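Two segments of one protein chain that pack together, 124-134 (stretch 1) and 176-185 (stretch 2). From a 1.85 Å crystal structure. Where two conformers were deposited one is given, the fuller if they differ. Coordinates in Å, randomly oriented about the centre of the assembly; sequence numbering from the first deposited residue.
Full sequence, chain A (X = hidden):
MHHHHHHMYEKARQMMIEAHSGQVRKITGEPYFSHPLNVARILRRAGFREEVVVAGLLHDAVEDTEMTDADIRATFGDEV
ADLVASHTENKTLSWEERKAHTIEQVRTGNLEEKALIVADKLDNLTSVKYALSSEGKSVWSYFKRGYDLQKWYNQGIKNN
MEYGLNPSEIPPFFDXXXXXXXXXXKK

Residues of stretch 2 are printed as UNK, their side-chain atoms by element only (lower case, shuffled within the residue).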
ATOM      1  N   ASN A 124      11.023   8.774  -9.086  0.70 24.54           N
ATOM      2  CA  ASN A 124      11.519  10.165  -8.869  0.70 25.68           C
ATOM      3  C   ASN A 124      12.156  10.736 -10.139  0.70 25.23           C
ATOM      4  O   ASN A 124      11.799  11.830 -10.557  0.70 26.44           O
ATOM      5  CB  ASN A 124      12.551  10.221  -7.727  0.70 26.19           C
ATOM      6  CG  ASN A 124      11.945  10.009  -6.346  0.70 27.85           C
ATOM      7  OD1 ASN A 124      10.719  10.017  -6.165  0.70 29.95           O
ATOM      8  ND2 ASN A 124      12.819   9.834  -5.343  0.70 28.48           N
ATOM      9  N   LEU A 125      13.114  10.021 -10.733  1.00 24.60           N
ATOM     10  CA  LEU A 125      13.765  10.495 -11.977  1.00 26.21           C
ATOM     11  C   LEU A 125      12.819  10.579 -13.172  1.00 26.87           C
ATOM     12  O   LEU A 125      12.993  11.448 -14.055  1.00 26.34           O
ATOM     13  CB  LEU A 125      15.009   9.716 -12.367  1.00 26.86           C
ATOM     14  CG  LEU A 125      16.248   9.855 -11.521  1.00 27.67           C
ATOM     15  CD1 LEU A 125      17.399   9.333 -12.352  1.00 27.86           C
ATOM     16  CD2 LEU A 125      16.501  11.307 -11.115  1.00 29.38           C
ATOM     17  N   THR A 126      11.821   9.699 -13.216  1.00 26.02           N
ATOM     18  CA  THR A 126      10.811   9.790 -14.261  1.00 26.44           C
ATOM     19  C   THR A 126      10.162  11.190 -14.191  1.00 28.44           C
ATOM     20  O   THR A 126       9.990  11.843 -15.228  1.00 28.50           O
ATOM     21  CB  THR A 126       9.775   8.688 -14.116  1.00 26.71           C
ATOM     22  OG1 THR A 126      10.436   7.429 -14.327  1.00 24.97           O
ATOM     23  CG2 THR A 126       8.650   8.853 -15.125  1.00 28.24           C
ATOM     24  N   SER A 127       9.847  11.657 -12.985  1.00 29.04           N
ATOM     25  CA  SER A 127       9.247  12.993 -12.830  1.00 31.73           C
ATOM     26  C   SER A 127      10.240  14.101 -13.169  1.00 31.78           C
ATOM     27  O   SER A 127       9.840  15.150 -13.691  1.00 33.11           O
ATOM     28  CB  SER A 127       8.690  13.185 -11.418  1.00 33.12           C
ATOM     29  OG  SER A 127       7.692  12.193 -11.175  1.00 35.87           O
ATOM     30  N   VAL A 128      11.519  13.877 -12.866  1.00 30.79           N
ATOM     31  CA  VAL A 128      12.560  14.838 -13.197  1.00 31.63           C
ATOM     32  C   VAL A 128      12.678  14.965 -14.721  1.00 33.02           C
ATOM     33  O   VAL A 128      12.653  16.078 -15.241  1.00 32.04           O
ATOM     34  CB  VAL A 128      13.935  14.473 -12.587  1.00 30.71           C
ATOM     35  CG1 VAL A 128      15.014  15.409 -13.114  1.00 31.69           C
ATOM     36  CG2 VAL A 128      13.885  14.515 -11.060  1.00 30.02           C
ATOM     37  N   LYS A 129      12.793  13.840 -15.435  1.00 33.54           N
ATOM     38  CA  LYS A 129      12.907  13.869 -16.915  1.00 37.62           C
ATOM     39  C   LYS A 129      11.743  14.644 -17.554  1.00 39.88           C
ATOM     40  O   LYS A 129      11.936  15.440 -18.495  1.00 38.55           O
ATOM     41  CB  LYS A 129      12.972  12.454 -17.500  1.00 40.48           C
ATOM     42  CG  LYS A 129      12.981  12.405 -19.031  1.00 44.57           C
ATOM     43  CD  LYS A 129      12.849  10.977 -19.532  1.00 46.68           C
ATOM     44  CE  LYS A 129      12.664  10.907 -21.044  1.00 49.96           C
ATOM     45  NZ  LYS A 129      13.855  11.417 -21.769  1.00 51.20           N
ATOM     46  N   TYR A 130      10.546  14.388 -17.030  1.00 41.73           N
ATOM     47  CA  TYR A 130       9.324  15.041 -17.473  1.00 45.62           C
ATOM     48  C   TYR A 130       9.440  16.563 -17.286  1.00 46.84           C
ATOM     49  O   TYR A 130       9.109  17.342 -18.201  1.00 47.12           O
ATOM     50  CB  TYR A 130       8.136  14.478 -16.679  1.00 48.61           C
ATOM     51  CG  TYR A 130       6.784  14.974 -17.120  1.00 54.10           C
ATOM     52  CD1 TYR A 130       6.262  16.172 -16.621  1.00 55.96           C
ATOM     53  CD2 TYR A 130       6.003  14.231 -18.014  1.00 57.28           C
ATOM     54  CE1 TYR A 130       5.019  16.630 -17.017  1.00 59.53           C
ATOM     55  CE2 TYR A 130       4.754  14.682 -18.416  1.00 60.92           C
ATOM     56  CZ  TYR A 130       4.271  15.886 -17.914  1.00 62.53           C
ATOM     57  OH  TYR A 130       3.035  16.346 -18.295  1.00 68.58           O
ATOM     58  N   ALA A 131       9.934  16.984 -16.121  1.00 45.22           N
ATOM     59  CA  ALA A 131      10.103  18.420 -15.837  1.00 45.92           C
ATOM     60  C   ALA A 131      11.140  19.064 -16.759  1.00 46.87           C
ATOM     61  O   ALA A 131      10.905  20.150 -17.300  1.00 48.46           O
ATOM     62  CB  ALA A 131      10.477  18.641 -14.387  1.00 45.40           C
ATOM     63  N   LEU A 132      12.263  18.377 -16.965  1.00 46.58           N
ATOM     64  CA  LEU A 132      13.337  18.887 -17.829  1.00 48.56           C
ATOM     65  C   LEU A 132      12.957  18.937 -19.308  1.00 52.19           C
ATOM     66  O   LEU A 132      13.461  19.794 -20.048  1.00 52.25           O
ATOM     67  CB  LEU A 132      14.608  18.058 -17.667  1.00 46.14           C
ATOM     68  CG  LEU A 132      15.275  18.111 -16.292  1.00 45.17           C
ATOM     69  CD1 LEU A 132      16.419  17.114 -16.239  1.00 43.91           C
ATOM     70  CD2 LEU A 132      15.767  19.513 -15.947  1.00 46.24           C
ATOM     71  N   SER A 133      12.074  18.033 -19.734  1.00 53.52           N
ATOM     72  CA  SER A 133      11.635  17.983 -21.135  1.00 58.07           C
ATOM     73  C   SER A 133      10.850  19.222 -21.594  1.00 61.96           C
ATOM     74  O   SER A 133      10.731  19.446 -22.796  1.00 66.79           O
ATOM     75  CB  SER A 133      10.822  16.718 -21.405  1.00 58.01           C
ATOM     76  OG  SER A 133      11.627  15.565 -21.207  1.00 57.26           O
ATOM     77  N   SER A 134      10.340  20.027 -20.655  1.00 64.01           N
ATOM     78  CA  SER A 134       9.599  21.249 -21.015  1.00 65.61           C
ATOM     79  C   SER A 134      10.555  22.407 -21.329  1.00 66.87           C
ATOM     80  O   SER A 134      11.248  22.920 -20.447  1.00 64.92           O
ATOM     81  CB  SER A 134       8.630  21.656 -19.901  1.00 65.96           C
ATOM     82  OG  SER A 134       9.316  22.046 -18.732  1.00 65.53           O
ATOM     83  N   UNK A 176      15.888   0.633 -16.915  1.00 25.24           N
ATOM     84  CA  UNK A 176      15.137   1.885 -17.143  1.00 25.92           C
ATOM     85  C   UNK A 176      15.746   2.986 -16.275  1.00 24.67           C
ATOM     86  O   UNK A 176      15.905   4.121 -16.715  1.00 23.38           O
ATOM     87  o   UNK A 176      10.953  -0.369 -16.843  1.00 37.13           O
ATOM     88  c   UNK A 176      12.819   0.886 -17.590  1.00 32.32           C
ATOM     89  o   UNK A 176      10.755   1.856 -16.879  1.00 37.30           O
ATOM     90  c   UNK A 176      13.655   1.825 -16.779  1.00 27.97           C
ATOM     91  c   UNK A 176      11.404   0.786 -17.055  1.00 36.19           C
ATOM     92  N   UNK A 177      16.045   2.650 -15.031  1.00 22.55           N
ATOM     93  CA  UNK A 177      16.695   3.639 -14.156  1.00 21.05           C
ATOM     94  C   UNK A 177      18.068   4.031 -14.699  1.00 21.57           C
ATOM     95  O   UNK A 177      18.396   5.238 -14.712  1.00 20.79           O
ATOM     96  c   UNK A 177      18.841   5.830 -10.094  1.00 18.63           C
ATOM     97  c   UNK A 177      17.583   6.130 -10.550  1.00 18.74           C
ATOM     98  c   UNK A 177      16.935   5.265 -11.413  1.00 18.91           C
ATOM     99  o   UNK A 177      19.462   6.686  -9.239  1.00 19.40           O
ATOM    100  c   UNK A 177      19.468   4.676 -10.480  1.00 18.74           C
ATOM    101  c   UNK A 177      16.814   3.144 -12.736  1.00 20.53           C
ATOM    102  c   UNK A 177      17.532   4.091 -11.816  1.00 18.81           C
ATOM    103  c   UNK A 177      18.803   3.810 -11.350  1.00 19.23           C
ATOM    104  N   UNK A 178      18.870   3.055 -15.117  1.00 20.96           N
ATOM    105  CA  UNK A 178      20.198   3.354 -15.693  1.00 23.04           C
ATOM    106  C   UNK A 178      20.103   4.333 -16.884  1.00 24.43           C
ATOM    107  O   UNK A 178      20.886   5.297 -16.942  1.00 24.25           O
ATOM    108  c   UNK A 178      20.921   2.097 -16.104  1.00 23.93           C
ATOM    109  N   UNK A 179      19.158   4.090 -17.810  1.00 24.71           N
ATOM    110  CA  UNK A 179      18.959   4.961 -18.968  0.70 26.07           C
ATOM    111  C   UNK A 179      18.580   6.382 -18.545  1.00 25.90           C
ATOM    112  O   UNK A 179      19.077   7.346 -19.117  1.00 26.53           O
ATOM    113  c   UNK A 179      15.360   1.652 -21.011  0.70 32.27           C
ATOM    114  n   UNK A 179      15.999   2.730 -21.474  0.70 31.26           N
ATOM    115  n   UNK A 179      15.986   0.492 -20.831  0.70 33.38           N
ATOM    116  n   UNK A 179      14.074   1.741 -20.701  0.70 32.60           N
ATOM    117  c   UNK A 179      18.362   3.143 -20.696  0.70 29.04           C
ATOM    118  c   UNK A 179      17.418   2.791 -21.857  0.70 31.28           C
ATOM    119  c   UNK A 179      17.923   4.400 -19.958  0.70 27.62           C
ATOM    120  N   UNK A 180      17.691   6.505 -17.553  1.00 24.75           N
ATOM    121  CA  UNK A 180      17.326   7.822 -17.043  1.00 25.63           C
ATOM    122  C   UNK A 180      18.512   8.575 -16.441  1.00 26.06           C
ATOM    123  O   UNK A 180      18.647   9.801 -16.656  1.00 27.14           O
ATOM    124  c   UNK A 180      14.794   7.836 -16.536  1.00 28.94           C
ATOM    125  c   UNK A 180      16.201   7.765 -16.011  1.00 26.20           C
ATOM    126  c   UNK A 180      13.805   7.477 -15.461  1.00 29.66           C
ATOM    127  c   UNK A 180      14.514   9.233 -17.062  1.00 30.37           C
ATOM    128  N   UNK A 181      19.353   7.877 -15.666  1.00 25.24           N
ATOM    129  CA  UNK A 181      20.532   8.530 -15.067  1.00 25.42           C
ATOM    130  C   UNK A 181      21.474   9.040 -16.156  1.00 27.67           C
ATOM    131  O   UNK A 181      21.971  10.189 -16.074  1.00 27.38           O
ATOM    132  c   UNK A 181      22.571   8.172 -13.579  1.00 25.22           C
ATOM    133  c   UNK A 181      21.238   7.600 -14.060  1.00 25.40           C
ATOM    134  c   UNK A 181      20.312   7.357 -12.879  1.00 24.27           C
ATOM    135  N   UNK A 182      21.700   8.211 -17.170  0.60 28.26           N
ATOM    136  CA  UNK A 182      22.557   8.569 -18.309  0.60 31.60           C
ATOM    137  C   UNK A 182      21.993   9.766 -19.086  0.60 32.51           C
ATOM    138  O   UNK A 182      22.752  10.655 -19.515  0.60 34.03           O
ATOM    139  n   UNK A 182      25.248   5.153 -22.948  0.60 44.66           N
ATOM    140  c   UNK A 182      24.000   6.258 -21.098  0.60 38.90           C
ATOM    141  c   UNK A 182      25.038   6.425 -22.196  0.60 42.71           C
ATOM    142  c   UNK A 182      22.734   7.365 -19.235  0.60 33.44           C
ATOM    143  c   UNK A 182      23.734   7.565 -20.367  0.60 37.26           C
ATOM    144  N   UNK A 183      20.670   9.806 -19.236  1.00 32.00           N
ATOM    145  CA  UNK A 183      19.998  10.905 -19.956  1.00 33.90           C
ATOM    146  C   UNK A 183      20.059  12.224 -19.179  1.00 33.79           C
ATOM    147  O   UNK A 183      20.405  13.265 -19.737  1.00 34.77           O
ATOM    148  c   UNK A 183      17.867  11.558 -21.225  1.00 41.77           C
ATOM    149  c   UNK A 183      16.055  14.567 -22.230  1.00 49.26           C
ATOM    150  n   UNK A 183      17.156  12.490 -23.145  1.00 47.29           N
ATOM    151  c   UNK A 183      16.751  13.341 -22.151  1.00 47.45           C
ATOM    152  c   UNK A 183      16.900  13.479 -19.735  1.00 43.82           C
ATOM    153  c   UNK A 183      16.189  14.697 -19.809  1.00 47.10           C
ATOM    154  c   UNK A 183      15.782  15.226 -21.051  1.00 47.85           C
ATOM    155  c   UNK A 183      18.521  10.582 -20.230  1.00 36.48           C
ATOM    156  c   UNK A 183      17.818  11.424 -22.585  1.00 44.60           C
ATOM    157  c   UNK A 183      17.181  12.787 -20.922  1.00 43.55           C
ATOM    158  N   UNK A 184      19.691  12.186 -17.910  1.00 30.45           N
ATOM    159  CA  UNK A 184      19.684  13.379 -17.093  1.00 31.81           C
ATOM    160  C   UNK A 184      21.096  13.914 -16.761  1.00 32.97           C
ATOM    161  O   UNK A 184      21.313  15.113 -16.842  1.00 33.44           O
ATOM    162  c   UNK A 184      16.545  12.470 -15.015  1.00 31.75           C
ATOM    163  c   UNK A 184      17.398  12.930 -16.168  1.00 32.17           C
ATOM    164  c   UNK A 184      18.866  13.169 -15.809  1.00 31.17           C
ATOM    165  c   UNK A 184      19.003  14.352 -14.842  1.00 31.32           C
ATOM    166  N   UNK A 185      22.040  13.033 -16.433  1.00 32.44           N
ATOM    167  CA  UNK A 185      23.380  13.441 -15.960  1.00 35.03           C
ATOM    168  C   UNK A 185      24.564  13.150 -16.903  1.00 40.32           C
ATOM    169  O   UNK A 185      25.680  12.906 -16.437  1.00 45.14           O
ATOM    170  c   UNK A 185      20.728  12.429 -12.180  1.00 25.89           C
ATOM    171  c   UNK A 185      20.706  13.674 -11.571  1.00 27.87           C
ATOM    172  c   UNK A 185      22.576  14.331 -12.913  1.00 28.75           C
ATOM    173  c   UNK A 185      21.674  12.144 -13.150  1.00 26.68           C
ATOM    174  c   UNK A 185      21.639  14.617 -11.931  1.00 27.59           C
ATOM    175  c   UNK A 185      23.651  12.779 -14.580  1.00 31.17           C
ATOM    176  c   UNK A 185      22.609  13.093 -13.536  1.00 28.91           C
TER

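Position 176 carries three carbons in a row, the third bearing two oxygens: a carboxylate on a two-carbon stem. It makes no contact with stretch 1. The residue is E176.

Position 177 has one carbon leading to a six-carbon ring that bears a single oxygen, which defines a phenol. Its CA-to-CB bond points sideways, yet the ring reaches L125, approaching CD1 obliquely. This is Y177, and the closest pair is L125 CD1 to Y177 CE1 at 3.7 Å; its hydroxyl is hydrogen-bonded elsewhere in the structure.

At position 178 a lone carbon points away from stretch 1, so the residue is A178. Position 179 shows three carbons, a nitrogen, then a carbon carrying two more nitrogens. That guanidinium identifies R179, whose side chain is out of reach of stretch 1.

Position 180 has four carbons forked at the second, and its CA-to-CB bond points toward stretch 1, where the branches meet L125, T126 and K129. The fork at the second carbon makes it L180. Its CD1 lies 4.0 Å from L125 CB and 3.6 Å from T126 OG1, while CD2 lies 3.5 Å from K129 CD, so the fork spans two successive turns of the partner helix.

Position 181 has one carbon carrying two others, directed sideways; one tip touches L125. It is V181, with CG2 3.6 Å from L125 CD1. Four carbons in a row ending in nitrogen mark position 182, extended in all four torsions and without contact: K182.

Position 183 holds one carbon followed by fused five- and six-membered rings of eight carbons and one nitrogen, an indole. It meets K129, L132 and S133. As W183, it receives K129 NZ over one face: the nitrogen is 3.6 Å from the centroid of the five-membered ring and 16° off the ring normal, a cation-pi geometry. L132 CB approaches the ring edge, 4.3 Å from CZ3.

Position 184 again has four carbons, but forked at the first, with one arm two carbons long, and it faces L125, V128, K129 and L132. This is I184. Its CD1 comes 3.8 Å from V128 CG1, and its CG2 comes 4.0 Å from L132 CD1.

Position 185 bears one carbon and a six-carbon ring without a heteroatom: F185. It is the first residue to leave helical phi/psi; the CA-to-CB bond points sideways, and although the end of the side chain comes nearer, no residue contact is made.

The helices run in broadly the same direction, at 37°, with axes 10.1 Å apart at closest approach. Knobs pass both ways: L125 sits among Y177, L180, V181 and I184, and I184 sits among L125, V128, K129 and L132. No hydrogen bond crosses between the stretches; most of the contacts are between apolar side chains, within 511 Å² buried on both sides together. Beside it, K129 runs its aliphatic chain past L180 and delivers its charged end to W183, adding a polar component to the largely apolar contact.

Stretch 2, residues 176-185: EYARLVKWIF
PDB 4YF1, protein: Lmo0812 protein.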